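Local coordinates for protein alkaline phosphatase (PDB 2W5V) that probably hydrolyses phosphate monoesters under alkaline conditions, using an active site that holds two zinc ions and a magnesium ion, at residues G46-S52 with E303-L309; V127-S131 with F230-T235; T222-G228 with S272-D276; D259-N265 with F332-H337. The protein carries 1 engineered substitution. The contacts are given in a common frame with arbitrary orientation. Numbering follows the deposited sequence.

Interaction 1 of 4, residues G46-S52 with E303-L309; sequences GLSQISS and ETGGFTL
F307 presses the edge of its ring against helix 47-52, with CE2 3.9 Å from S52 CB and CD2 4.1 Å from S48 CB; its chi1 is t. In this alkaline phosphatase α/β fold the two segments follow neighbouring sheet strands, 36-42 and 294-299. G46 is the N-cap residue and starts closest to the partner backbone, its CA 4.4 Å from E303 CA; the register then runs to S48 opposite T308, CA atoms 6.0 Å apart. No side chain fits at G46, since a CB would collide with E303 CG, which already lies 3.7 Å from G46 CA. The 303-309 segment begins as a short strand and turns through G305 (phi 94°, psi -13°) and G306 (63°, 35°). Q49, with chi1 m and chi2 p, reaches across the gap and donates from NE2 to E303 OE2 (3.0 Å). E303 OE1 in turn accepts from G306 N at 3.2 Å and is also hydrogen-bonded to S338. L309 closes the far end, CD1 3.6 Å from S51 CB, while S51 OG bonds T340 and L341 of the second subunit, placing this edge at the dimer interface. A water links the two segments near the F307 carbonyl: it lies 2.7 Å from S48 OG and donates to T308 OG1 at 3.0 Å.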
loop_
_atom_site.group_PDB
_atom_site.type_symbol
_atom_site.label_atom_id
_atom_site.label_comp_id
_atom_site.label_asym_id
_atom_site.label_seq_id
_atom_site.Cartn_x
_atom_site.Cartn_y
_atom_site.Cartn_z
ATOM N N GLY B 46 -5.945 -6.424 -0.236
ATOM C CA GLY B 46 -4.645 -5.773 -0.276
ATOM C C GLY B 46 -4.750 -4.438 -1.004
ATOM O O GLY B 46 -5.827 -4.026 -1.398
ATOM N N LEU B 47 -3.634 -3.754 -1.193
ATOM C CA LEU B 47 -3.674 -2.467 -1.876
ATOM C C LEU B 47 -4.129 -2.632 -3.327
ATOM O O LEU B 47 -4.772 -1.740 -3.881
ATOM C CB LEU B 47 -2.316 -1.773 -1.798
ATOM C CG LEU B 47 -2.188 -0.408 -2.481
ATOM C CD1 LEU B 47 -3.284 0.560 -2.042
ATOM C CD2 LEU B 47 -0.806 0.158 -2.183
ATOM N N SER B 48 -3.826 -3.775 -3.940
ATOM C CA SER B 48 -4.294 -4.021 -5.312
ATOM C C SER B 48 -5.824 -4.100 -5.373
ATOM O O SER B 48 -6.450 -3.542 -6.277
ATOM C CB SER B 48 -3.672 -5.294 -5.880
ATOM O OG SER B 48 -2.289 -5.120 -6.160
ATOM N N GLN B 49 -6.425 -4.775 -4.400
ATOM C CA GLN B 49 -7.882 -4.861 -4.330
ATOM C C GLN B 49 -8.488 -3.480 -4.132
ATOM O O GLN B 49 -9.453 -3.111 -4.801
ATOM C CB GLN B 49 -8.326 -5.766 -3.179
ATOM C CG GLN B 49 -8.221 -7.259 -3.451
ATOM C CD GLN B 49 -6.836 -7.807 -3.185
ATOM O OE1 GLN B 49 -5.880 -7.052 -3.005
ATOM N NE2 GLN B 49 -6.719 -9.127 -3.160
ATOM N N ILE B 50 -7.920 -2.722 -3.199
ATOM C CA ILE B 50 -8.362 -1.357 -2.948
ATOM C C ILE B 50 -8.269 -0.534 -4.225
ATOM O O ILE B 50 -9.171 0.243 -4.549
ATOM C CB ILE B 50 -7.500 -0.686 -1.844
ATOM C CG1 ILE B 50 -7.755 -1.343 -0.474
ATOM C CG2 ILE B 50 -7.755 0.813 -1.791
ATOM C CD1 ILE B 50 -6.665 -1.017 0.551
ATOM N N SER B 51 -7.171 -0.713 -4.952
ATOM C CA SER B 51 -6.946 0.033 -6.188
ATOM C C SER B 51 -8.033 -0.179 -7.249
ATOM O O SER B 51 -8.311 0.717 -8.057
ATOM C CB SER B 51 -5.584 -0.328 -6.766
ATOM O OG SER B 51 -4.561 0.094 -5.888
ATOM N N SER B 52 -8.660 -1.351 -7.250
ATOM C CA SER B 52 -9.680 -1.632 -8.257
ATOM C C SER B 52 -10.836 -0.634 -8.205
ATOM O O SER B 52 -11.454 -0.361 -9.226
ATOM C CB SER B 52 -10.186 -3.086 -8.169
ATOM O OG SER B 52 -10.950 -3.310 -6.999
ATOM N N GLU B 303 -4.184 -9.983 2.562
ATOM C CA GLU B 303 -4.548 -9.949 1.143
ATOM C C GLU B 303 -4.914 -11.365 0.726
ATOM O O GLU B 303 -4.457 -12.329 1.355
ATOM C CB GLU B 303 -3.351 -9.475 0.298
ATOM C CG GLU B 303 -3.674 -9.195 -1.174
ATOM C CD GLU B 303 -3.535 -10.404 -2.129
ATOM O OE1 GLU B 303 -3.029 -11.486 -1.730
ATOM O OE2 GLU B 303 -3.945 -10.254 -3.304
ATOM N N THR B 304 -5.715 -11.524 -0.326
ATOM C CA THR B 304 -5.915 -12.886 -0.836
ATOM C C THR B 304 -5.958 -12.978 -2.351
ATOM O O THR B 304 -6.531 -12.121 -3.020
ATOM C CB THR B 304 -7.145 -13.609 -0.240
ATOM O OG1 THR B 304 -8.241 -13.566 -1.154
ATOM C CG2 THR B 304 -7.538 -13.023 1.069
ATOM N N GLY B 305 -5.316 -14.016 -2.877
ATOM C CA GLY B 305 -5.374 -14.314 -4.298
ATOM C C GLY B 305 -4.256 -13.736 -5.150
ATOM O O GLY B 305 -4.085 -14.135 -6.300
ATOM N N GLY B 306 -3.485 -12.801 -4.599
ATOM C CA GLY B 306 -2.469 -12.129 -5.392
ATOM C C GLY B 306 -3.127 -11.341 -6.515
ATOM O O GLY B 306 -2.599 -11.259 -7.621
ATOM N N PHE B 307 -4.298 -10.783 -6.226
ATOM C CA PHE B 307 -5.042 -9.961 -7.184
ATOM C C PHE B 307 -4.126 -8.881 -7.770
ATOM O O PHE B 307 -3.413 -8.186 -7.042
ATOM C CB PHE B 307 -6.261 -9.343 -6.476
ATOM C CG PHE B 307 -7.124 -8.456 -7.347
ATOM C CD1 PHE B 307 -8.025 -9.002 -8.266
ATOM C CD2 PHE B 307 -7.078 -7.077 -7.202
ATOM C CE1 PHE B 307 -8.837 -8.185 -9.039
ATOM C CE2 PHE B 307 -7.880 -6.246 -7.978
ATOM C CZ PHE B 307 -8.766 -6.799 -8.897
ATOM N N THR B 308 -4.145 -8.751 -9.094
ATOM C CA THR B 308 -3.240 -7.845 -9.789
ATOM C C THR B 308 -3.959 -7.121 -10.933
ATOM O O THR B 308 -4.691 -7.742 -11.710
ATOM C CB THR B 308 -2.034 -8.620 -10.322
ATOM O OG1 THR B 308 -1.327 -9.193 -9.216
ATOM C CG2 THR B 308 -1.097 -7.716 -11.104
ATOM N N LEU B 309 -3.762 -5.807 -11.018
ATOM C CA LEU B 309 -4.375 -4.998 -12.076
ATOM C C LEU B 309 -3.471 -4.993 -13.317
ATOM O O LEU B 309 -2.935 -3.955 -13.722
ATOM C CB LEU B 309 -4.649 -3.570 -11.582
ATOM C CG LEU B 309 -5.665 -3.495 -10.437
ATOM C CD1 LEU B 309 -5.816 -2.072 -9.929
ATOM C CD2 LEU B 309 -7.009 -4.047 -10.891
HETATM O O HOH W 1 -0.590 -6.918 -7.324
HETATM O O HOH W 2 -9.622 -10.583 -2.133
#

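Interaction 2 of 4, residues V127-S131 with F230-T235; sequences VVATS and FLSAAT
V127 belongs to strand 124-129 of the central sheet, in the alkaline phosphatase α/β fold, and bonds through its backbone to the neighbouring strand 165-169. Helix 230-242, which precedes the parallel strand 249-255, covers this part of the sheet; the segments 127-129 and 230-235 run antiparallel, with axes 8.8 Å apart and directions at 170°. V128, extended and with chi1 t, points toward the helix and supplies most of the strand's apolar contact: its CG1 lies 3.8 Å from L231 CD1, 3.9 Å from A234 CB and 4.4 Å from F230 CE2. In register, V128 CA faces T235 CA at 6.7 Å and T130 CA faces L231 CA at 7.0 Å. A129 alternates away, its CB beside E254, a ligand of the magnesium ion. At T130 the chain turns a corner (phi -96°, psi -8°), and its CG2 packs 4.1 Å from F230 CD2 and 4.4 Å from L231 CB; its backbone N bonds S256. F230 (chi1 t) thus sits in the bend, at the start of the helix. No hydrogen bond joins the segments, and the edge of the F230 ring meets the backbone at A129, with CE2 3.3 Å from A129 O.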
loop_
_atom_site.group_PDB
_atom_site.type_symbol
_atom_site.label_atom_id
_atom_site.label_comp_id
_atom_site.label_asym_id
_atom_site.label_seq_id
_atom_site.Cartn_x
_atom_site.Cartn_y
_atom_site.Cartn_z
ATOM N N VAL B 127 -21.593 -5.097 15.931
ATOM C CA VAL B 127 -20.838 -5.850 14.945
ATOM C C VAL B 127 -21.710 -6.167 13.729
ATOM O O VAL B 127 -22.803 -6.729 13.864
ATOM C CB VAL B 127 -20.300 -7.145 15.557
ATOM C CG1 VAL B 127 -19.733 -8.042 14.486
ATOM C CG2 VAL B 127 -19.244 -6.824 16.606
ATOM N N VAL B 128 -21.230 -5.793 12.548
ATOM C CA VAL B 128 -21.947 -6.037 11.299
ATOM C C VAL B 128 -21.048 -6.823 10.351
ATOM O O VAL B 128 -19.832 -6.593 10.323
ATOM C CB VAL B 128 -22.374 -4.703 10.638
ATOM C CG1 VAL B 128 -22.930 -4.942 9.245
ATOM C CG2 VAL B 128 -23.390 -3.984 11.512
ATOM N N ALA B 129 -21.629 -7.751 9.586
ATOM C CA ALA B 129 -20.851 -8.584 8.667
ATOM C C ALA B 129 -21.701 -9.105 7.509
ATOM O O ALA B 129 -22.903 -9.278 7.665
ATOM C CB ALA B 129 -20.243 -9.751 9.417
ATOM N N THR B 130 -21.076 -9.379 6.361
ATOM C CA THR B 130 -21.802 -9.962 5.228
ATOM C C THR B 130 -21.647 -11.479 5.181
ATOM O O THR B 130 -22.293 -12.157 4.382
ATOM C CB THR B 130 -21.398 -9.350 3.868
ATOM O OG1 THR B 130 -19.996 -9.546 3.648
ATOM C CG2 THR B 130 -21.709 -7.865 3.838
ATOM N N SER B 131 -20.785 -12.008 6.039
ATOM C CA SER B 131 -20.707 -13.448 6.243
ATOM C C SER B 131 -21.706 -13.834 7.327
ATOM O O SER B 131 -22.516 -13.016 7.767
ATOM C CB SER B 131 -19.300 -13.841 6.707
ATOM O OG SER B 131 -18.946 -13.132 7.892
ATOM N N PHE B 230 -27.054 -3.555 2.008
ATOM C CA PHE B 230 -27.060 -4.094 3.366
ATOM C C PHE B 230 -25.942 -3.540 4.256
ATOM O O PHE B 230 -26.193 -3.071 5.365
ATOM C CB PHE B 230 -26.959 -5.613 3.351
ATOM C CG PHE B 230 -26.671 -6.195 4.704
ATOM C CD1 PHE B 230 -27.656 -6.215 5.682
ATOM C CD2 PHE B 230 -25.419 -6.703 5.007
ATOM C CE1 PHE B 230 -27.401 -6.751 6.938
ATOM C CE2 PHE B 230 -25.150 -7.237 6.264
ATOM C CZ PHE B 230 -26.147 -7.260 7.231
ATOM N N LEU B 231 -24.700 -3.608 3.786
ATOM C CA LEU B 231 -23.585 -3.243 4.651
ATOM C C LEU B 231 -23.688 -1.779 5.093
ATOM O O LEU B 231 -23.578 -1.477 6.279
ATOM C CB LEU B 231 -22.235 -3.540 3.982
ATOM C CG LEU B 231 -20.978 -3.269 4.807
ATOM C CD1 LEU B 231 -20.979 -4.085 6.090
ATOM C CD2 LEU B 231 -19.742 -3.570 3.981
ATOM N N SER B 232 -23.915 -0.871 4.150
ATOM C CA SER B 232 -24.096 0.532 4.513
ATOM C C SER B 232 -25.305 0.737 5.425
ATOM O O SER B 232 -25.198 1.380 6.467
ATOM C CB SER B 232 -24.227 1.413 3.271
ATOM O OG SER B 232 -23.002 1.447 2.564
ATOM N N ALA B 233 -26.451 0.194 5.025
ATOM C CA ALA B 233 -27.689 0.392 5.773
ATOM C C ALA B 233 -27.576 -0.134 7.202
ATOM O O ALA B 233 -28.065 0.493 8.141
ATOM C CB ALA B 233 -28.870 -0.265 5.053
ATOM N N ALA B 234 -26.937 -1.292 7.360
ATOM C CA ALA B 234 -26.801 -1.908 8.675
ATOM C C ALA B 234 -25.809 -1.138 9.541
ATOM O O ALA B 234 -25.992 -1.021 10.750
ATOM C CB ALA B 234 -26.385 -3.362 8.546
ATOM N N THR B 235 -24.759 -0.613 8.918
ATOM C CA THR B 235 -23.808 0.231 9.632
ATOM C C THR B 235 -24.486 1.529 10.089
ATOM O O THR B 235 -24.307 1.977 11.223
ATOM C CB THR B 235 -22.590 0.564 8.744
ATOM O OG1 THR B 235 -21.936 -0.652 8.367
ATOM C CG2 THR B 235 -21.603 1.440 9.490
#

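Interaction 3 of 4, residues T222-G228 with S272-D276; sequences TMEKGRG and SEIND
A salt-bridge network of R227, E273 and D276 fastens a surface loop to a long helix. R227 extends through chi1 t and chi2 t, then bends at chi3 p, bringing its guanidinium edge to both acids: NH2 donates to E273 OE1 (2.8 Å) and D276 OD2 (3.0 Å), and NH1 donates to E273 OE1 (3.0 Å). The acids stand three residues apart on helix 267-291, so both face the irregular 222-228 segment that leads into helix 230-242 of the α/β fold. The closest CA atoms, M223 and E273, are 6.3 Å apart. E273 OE2 accepts from M223 N at 2.9 Å, almost linearly. M223 (chi1, chi2 and chi3 all m) folds over the helix, SD 3.6 Å from D276 CG. E224 OE2 bonds S268, a ligand of a magnesium ion. One water accepts from E224 N (3.0 Å) and donates to E273 OE2 (2.7 Å); another accepts from R227 NE (2.9 Å) and donates to D276 OD2 (2.8 Å).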
loop_
_atom_site.group_PDB
_atom_site.type_symbol
_atom_site.label_atom_id
_atom_site.label_comp_id
_atom_site.label_asym_id
_atom_site.label_seq_id
_atom_site.Cartn_x
_atom_site.Cartn_y
_atom_site.Cartn_z
ATOM N N THR B 222 -24.447 -12.616 -2.238
ATOM C CA THR B 222 -23.413 -11.781 -2.849
ATOM C C THR B 222 -24.071 -10.523 -3.401
ATOM O O THR B 222 -25.294 -10.466 -3.528
ATOM C CB THR B 222 -22.665 -12.499 -3.996
ATOM O OG1 THR B 222 -23.582 -12.831 -5.054
ATOM C CG2 THR B 222 -21.980 -13.761 -3.481
ATOM N N MET B 223 -23.269 -9.513 -3.717
ATOM C CA MET B 223 -23.788 -8.316 -4.374
ATOM C C MET B 223 -24.413 -8.710 -5.711
ATOM O O MET B 223 -25.474 -8.210 -6.091
ATOM C CB MET B 223 -22.669 -7.297 -4.613
ATOM C CG MET B 223 -22.142 -6.609 -3.354
ATOM S SD MET B 223 -23.456 -5.801 -2.406
ATOM C CE MET B 223 -23.978 -4.513 -3.552
ATOM N N GLU B 224 -23.750 -9.620 -6.417
ATOM C CA GLU B 224 -24.207 -10.031 -7.743
ATOM C C GLU B 224 -25.534 -10.786 -7.660
ATOM O O GLU B 224 -26.236 -10.933 -8.662
ATOM C CB GLU B 224 -23.136 -10.861 -8.464
ATOM C CG GLU B 224 -21.918 -10.043 -8.916
ATOM C CD GLU B 224 -20.854 -10.875 -9.625
ATOM O OE1 GLU B 224 -20.751 -12.084 -9.351
ATOM O OE2 GLU B 224 -20.112 -10.318 -10.457
ATOM N N LYS B 225 -25.878 -11.259 -6.465
ATOM C CA LYS B 225 -27.148 -11.941 -6.257
ATOM C C LYS B 225 -28.156 -11.036 -5.559
ATOM O O LYS B 225 -29.173 -11.506 -5.066
ATOM C CB LYS B 225 -26.952 -13.224 -5.453
ATOM C CG LYS B 225 -26.292 -14.349 -6.223
ATOM C CD LYS B 225 -27.273 -14.994 -7.183
ATOM C CE LYS B 225 -26.638 -16.163 -7.920
ATOM N NZ LYS B 225 -27.580 -16.781 -8.900
ATOM N N GLY B 226 -27.860 -9.742 -5.508
ATOM C CA GLY B 226 -28.825 -8.756 -5.050
ATOM C C GLY B 226 -28.844 -8.440 -3.564
ATOM O O GLY B 226 -29.897 -8.146 -3.013
ATOM N N ARG B 227 -27.690 -8.483 -2.904
ATOM C CA ARG B 227 -27.640 -8.104 -1.492
ATOM C C ARG B 227 -27.971 -6.623 -1.325
ATOM O O ARG B 227 -28.496 -6.207 -0.301
ATOM C CB ARG B 227 -26.272 -8.408 -0.876
ATOM C CG ARG B 227 -26.222 -8.190 0.641
ATOM C CD ARG B 227 -24.877 -8.568 1.243
ATOM N NE ARG B 227 -23.788 -7.668 0.850
ATOM C CZ ARG B 227 -22.669 -8.067 0.254
ATOM N NH1 ARG B 227 -22.486 -9.354 -0.024
ATOM N NH2 ARG B 227 -21.729 -7.183 -0.060
ATOM N N GLY B 228 -27.662 -5.822 -2.336
ATOM C CA GLY B 228 -27.927 -4.399 -2.248
ATOM C C GLY B 228 -27.138 -3.746 -1.128
ATOM O O GLY B 228 -26.076 -4.240 -0.746
ATOM N N SER B 272 -17.115 -6.285 -7.134
ATOM C CA SER B 272 -18.424 -5.835 -6.672
ATOM C C SER B 272 -18.468 -5.789 -5.144
ATOM O O SER B 272 -19.113 -4.911 -4.559
ATOM C CB SER B 272 -19.561 -6.704 -7.235
ATOM O OG SER B 272 -19.391 -8.071 -6.912
ATOM N N GLU B 273 -17.778 -6.721 -4.492
ATOM C CA GLU B 273 -17.798 -6.750 -3.032
ATOM C C GLU B 273 -17.012 -5.573 -2.441
ATOM O O GLU B 273 -17.443 -4.958 -1.466
ATOM C CB GLU B 273 -17.280 -8.085 -2.488
ATOM C CG GLU B 273 -18.132 -9.317 -2.867
ATOM C CD GLU B 273 -19.566 -9.262 -2.333
ATOM O OE1 GLU B 273 -19.766 -8.830 -1.181
ATOM O OE2 GLU B 273 -20.498 -9.669 -3.062
ATOM N N ILE B 274 -15.865 -5.246 -3.021
ATOM C CA ILE B 274 -15.088 -4.147 -2.456
ATOM C C ILE B 274 -15.703 -2.795 -2.819
ATOM O O ILE B 274 -15.584 -1.837 -2.062
ATOM C CB ILE B 274 -13.585 -4.208 -2.797
ATOM C CG1 ILE B 274 -12.818 -3.211 -1.917
ATOM C CG2 ILE B 274 -13.353 -3.934 -4.262
ATOM C CD1 ILE B 274 -11.314 -3.334 -2.004
ATOM N N ASN B 275 -16.371 -2.722 -3.967
ATOM C CA ASN B 275 -17.137 -1.525 -4.301
ATOM C C ASN B 275 -18.220 -1.250 -3.252
ATOM O O ASN B 275 -18.445 -0.101 -2.867
ATOM C CB ASN B 275 -17.757 -1.634 -5.698
ATOM C CG ASN B 275 -16.771 -1.279 -6.807
ATOM O OD1 ASN B 275 -15.647 -0.845 -6.542
ATOM N ND2 ASN B 275 -17.192 -1.457 -8.054
ATOM N N ASP B 276 -18.889 -2.311 -2.803
ATOM C CA ASP B 276 -19.894 -2.208 -1.742
ATOM C C ASP B 276 -19.250 -1.742 -0.430
ATOM O O ASP B 276 -19.789 -0.880 0.271
ATOM C CB ASP B 276 -20.595 -3.559 -1.537
ATOM C CG ASP B 276 -21.589 -3.533 -0.392
ATOM O OD1 ASP B 276 -22.548 -2.735 -0.455
ATOM O OD2 ASP B 276 -21.409 -4.313 0.573
HETATM O O HOH W 3 -20.827 -10.116 -5.742
HETATM O O HOH W 4 -24.099 -4.847 1.153
#

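Interaction 4 of 4, residues D259-N265 with F332-H337; sequences DWGGHAN and FSTGGH. With ZN (zinc ion), chain G.
A single zinc ion joins the last turn of helix 258-263 to the 332-337 loop. From the helix, D259 chelates it unevenly, OD2 at 2.3 Å and OD1 at 2.6 Å from ZN, and H263 adds NE2 at 2.1 Å; from the loop, H337 NE2 also binds ZN at 2.1 Å. A water 2.6 Å from ZN and the phosphoserine at S84 complete the site, one of the two active-site zincs of the alkaline phosphatase. The imidazoles meet rim to rim, centroids 5.0 Å apart and planes at 42°. In register, H263 CA lies 4.8 Å from G335 CA and N265 CA 6.1 Å from F332 CA. The helix ends in a Schellman motif at N265 (phi 51°, psi 46°), whose CA sits over the F332 ring face in a CH-pi contact, 3.5 Å from the centroid. T334 forms an ST turn, its OG1 accepting from G336 N at 3.1 Å. Y325 of the second subunit packs against H337. H263 ND1 donates to G335 O (2.7 Å), and H337 ND1 bonds the carbonyl of T82; each imidazole therefore carries its proton on ND1 and offers an unprotonated NE2 to the metal.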
loop_
_atom_site.group_PDB
_atom_site.type_symbol
_atom_site.label_atom_id
_atom_site.label_comp_id
_atom_site.label_asym_id
_atom_site.label_seq_id
_atom_site.Cartn_x
_atom_site.Cartn_y
_atom_site.Cartn_z
ATOM N N ASP B 259 -12.809 -11.431 0.456
ATOM C CA ASP B 259 -11.919 -12.580 0.611
ATOM C C ASP B 259 -12.358 -13.753 -0.279
ATOM O O ASP B 259 -11.539 -14.423 -0.905
ATOM C CB ASP B 259 -11.915 -12.994 2.089
ATOM C CG ASP B 259 -11.021 -14.193 2.371
ATOM O OD1 ASP B 259 -9.826 -14.149 2.039
ATOM O OD2 ASP B 259 -11.517 -15.178 2.944
ATOM N N TRP B 260 -13.663 -13.987 -0.346
ATOM C CA TRP B 260 -14.184 -15.126 -1.094
ATOM C C TRP B 260 -14.000 -14.955 -2.605
ATOM O O TRP B 260 -13.701 -15.916 -3.311
ATOM C CB TRP B 260 -15.650 -15.378 -0.730
ATOM C CG TRP B 260 -15.868 -15.479 0.768
ATOM C CD1 TRP B 260 -14.901 -15.526 1.736
ATOM C CD2 TRP B 260 -17.124 -15.574 1.456
ATOM N NE1 TRP B 260 -15.478 -15.626 2.982
ATOM C CE2 TRP B 260 -16.840 -15.657 2.839
ATOM C CE3 TRP B 260 -18.461 -15.591 1.038
ATOM C CZ2 TRP B 260 -17.843 -15.755 3.807
ATOM C CZ3 TRP B 260 -19.458 -15.691 2.001
ATOM C CH2 TRP B 260 -19.142 -15.774 3.370
ATOM N N GLY B 261 -14.161 -13.732 -3.092
ATOM C CA GLY B 261 -13.847 -13.421 -4.476
ATOM C C GLY B 261 -12.386 -13.713 -4.776
ATOM O O GLY B 261 -12.059 -14.255 -5.836
ATOM N N GLY B 262 -11.504 -13.351 -3.846
ATOM C CA GLY B 262 -10.077 -13.613 -3.988
ATOM C C GLY B 262 -9.750 -15.103 -4.033
ATOM O O GLY B 262 -8.965 -15.555 -4.864
ATOM N N HIS B 263 -10.348 -15.866 -3.121
ATOM C CA HIS B 263 -10.132 -17.308 -3.061
ATOM C C HIS B 263 -10.568 -17.976 -4.347
ATOM O O HIS B 263 -9.914 -18.896 -4.823
ATOM C CB HIS B 263 -10.901 -17.926 -1.891
ATOM C CG HIS B 263 -10.197 -17.792 -0.576
ATOM N ND1 HIS B 263 -8.959 -18.351 -0.339
ATOM C CD2 HIS B 263 -10.556 -17.172 0.571
ATOM C CE1 HIS B 263 -8.584 -18.078 0.897
ATOM N NE2 HIS B 263 -9.539 -17.370 1.474
ATOM N N ALA B 264 -11.672 -17.502 -4.913
ATOM C CA ALA B 264 -12.225 -18.105 -6.117
ATOM C C ALA B 264 -11.524 -17.605 -7.375
ATOM O O ALA B 264 -11.801 -18.086 -8.476
ATOM C CB ALA B 264 -13.715 -17.835 -6.202
ATOM N N ASN B 265 -10.602 -16.658 -7.206
ATOM C CA ASN B 265 -9.983 -15.970 -8.343
ATOM C C ASN B 265 -11.063 -15.442 -9.286
ATOM O O ASN B 265 -10.997 -15.618 -10.511
ATOM C CB ASN B 265 -9.004 -16.886 -9.084
ATOM C CG ASN B 265 -7.736 -17.183 -8.282
ATOM O OD1 ASN B 265 -7.591 -16.792 -7.114
ATOM N ND2 ASN B 265 -6.806 -17.877 -8.916
ATOM N N PHE B 332 -4.659 -13.317 -11.086
ATOM C CA PHE B 332 -4.443 -13.844 -9.743
ATOM C C PHE B 332 -3.268 -14.804 -9.806
ATOM O O PHE B 332 -2.958 -15.333 -10.869
ATOM C CB PHE B 332 -5.663 -14.649 -9.285
ATOM C CG PHE B 332 -6.918 -13.845 -9.113
ATOM C CD1 PHE B 332 -7.236 -13.291 -7.884
ATOM C CD2 PHE B 332 -7.808 -13.688 -10.164
ATOM C CE1 PHE B 332 -8.400 -12.573 -7.715
ATOM C CE2 PHE B 332 -8.973 -12.965 -10.001
ATOM C CZ PHE B 332 -9.273 -12.415 -8.768
ATOM N N SER B 333 -2.639 -15.073 -8.669
ATOM C CA SER B 333 -1.516 -16.002 -8.650
ATOM C C SER B 333 -1.625 -17.076 -7.574
ATOM O O SER B 333 -0.786 -17.966 -7.508
ATOM C CB SER B 333 -0.196 -15.244 -8.475
ATOM O OG SER B 333 -0.097 -14.694 -7.174
ATOM N N THR B 334 -2.638 -16.990 -6.717
ATOM C CA THR B 334 -2.811 -17.993 -5.671
ATOM C C THR B 334 -4.286 -18.136 -5.301
ATOM O O THR B 334 -5.089 -17.234 -5.532
ATOM C CB THR B 334 -1.928 -17.690 -4.412
ATOM O OG1 THR B 334 -2.183 -18.659 -3.385
ATOM C CG2 THR B 334 -2.206 -16.297 -3.864
ATOM N N GLY B 335 -4.647 -19.285 -4.750
ATOM C CA GLY B 335 -5.988 -19.470 -4.236
ATOM C C GLY B 335 -6.099 -19.125 -2.760
ATOM O O GLY B 335 -7.179 -19.216 -2.178
ATOM N N GLY B 336 -4.984 -18.723 -2.150
ATOM C CA GLY B 336 -4.954 -18.499 -0.712
ATOM C C GLY B 336 -4.560 -17.089 -0.312
ATOM O O GLY B 336 -4.483 -16.197 -1.153
ATOM N N HIS B 337 -4.317 -16.891 0.980
ATOM C CA HIS B 337 -3.881 -15.592 1.492
ATOM C C HIS B 337 -2.439 -15.276 1.133
ATOM O O HIS B 337 -1.688 -16.157 0.724
ATOM C CB HIS B 337 -4.020 -15.546 3.012
ATOM C CG HIS B 337 -5.412 -15.793 3.492
ATOM N ND1 HIS B 337 -5.728 -15.915 4.827
ATOM C CD2 HIS B 337 -6.568 -15.957 2.812
ATOM C CE1 HIS B 337 -7.025 -16.132 4.952
ATOM N NE2 HIS B 337 -7.557 -16.157 3.743
HETATM ZN ZN ZN G . -9.617 -16.391 3.282
HETATM O O HOH W 5 -10.949 -18.246 4.477
#

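How the interactions relate
From the N terminus, 46-52 opens the loop that interaction 1 closes only at 303-309, enclosing interactions 2 and 3. Interaction 2 opens at 127-131 on the central sheet; before it closes at 230-235, interaction 3 has begun at 222-228, so the two cross, and they touch through T130 with R227 and L231 with D276. Interaction 4 starts at 259-265, inside interaction 3, and crosses it as well as interaction 1, closing last at 332-337; it follows interaction 2 in series. Helix 267-291 packs its I274 on Q49, linking interactions 3 and 1. Backbone pairing of G305 with S333 and G336 joins interactions 1 and 4, which both touch the second subunit.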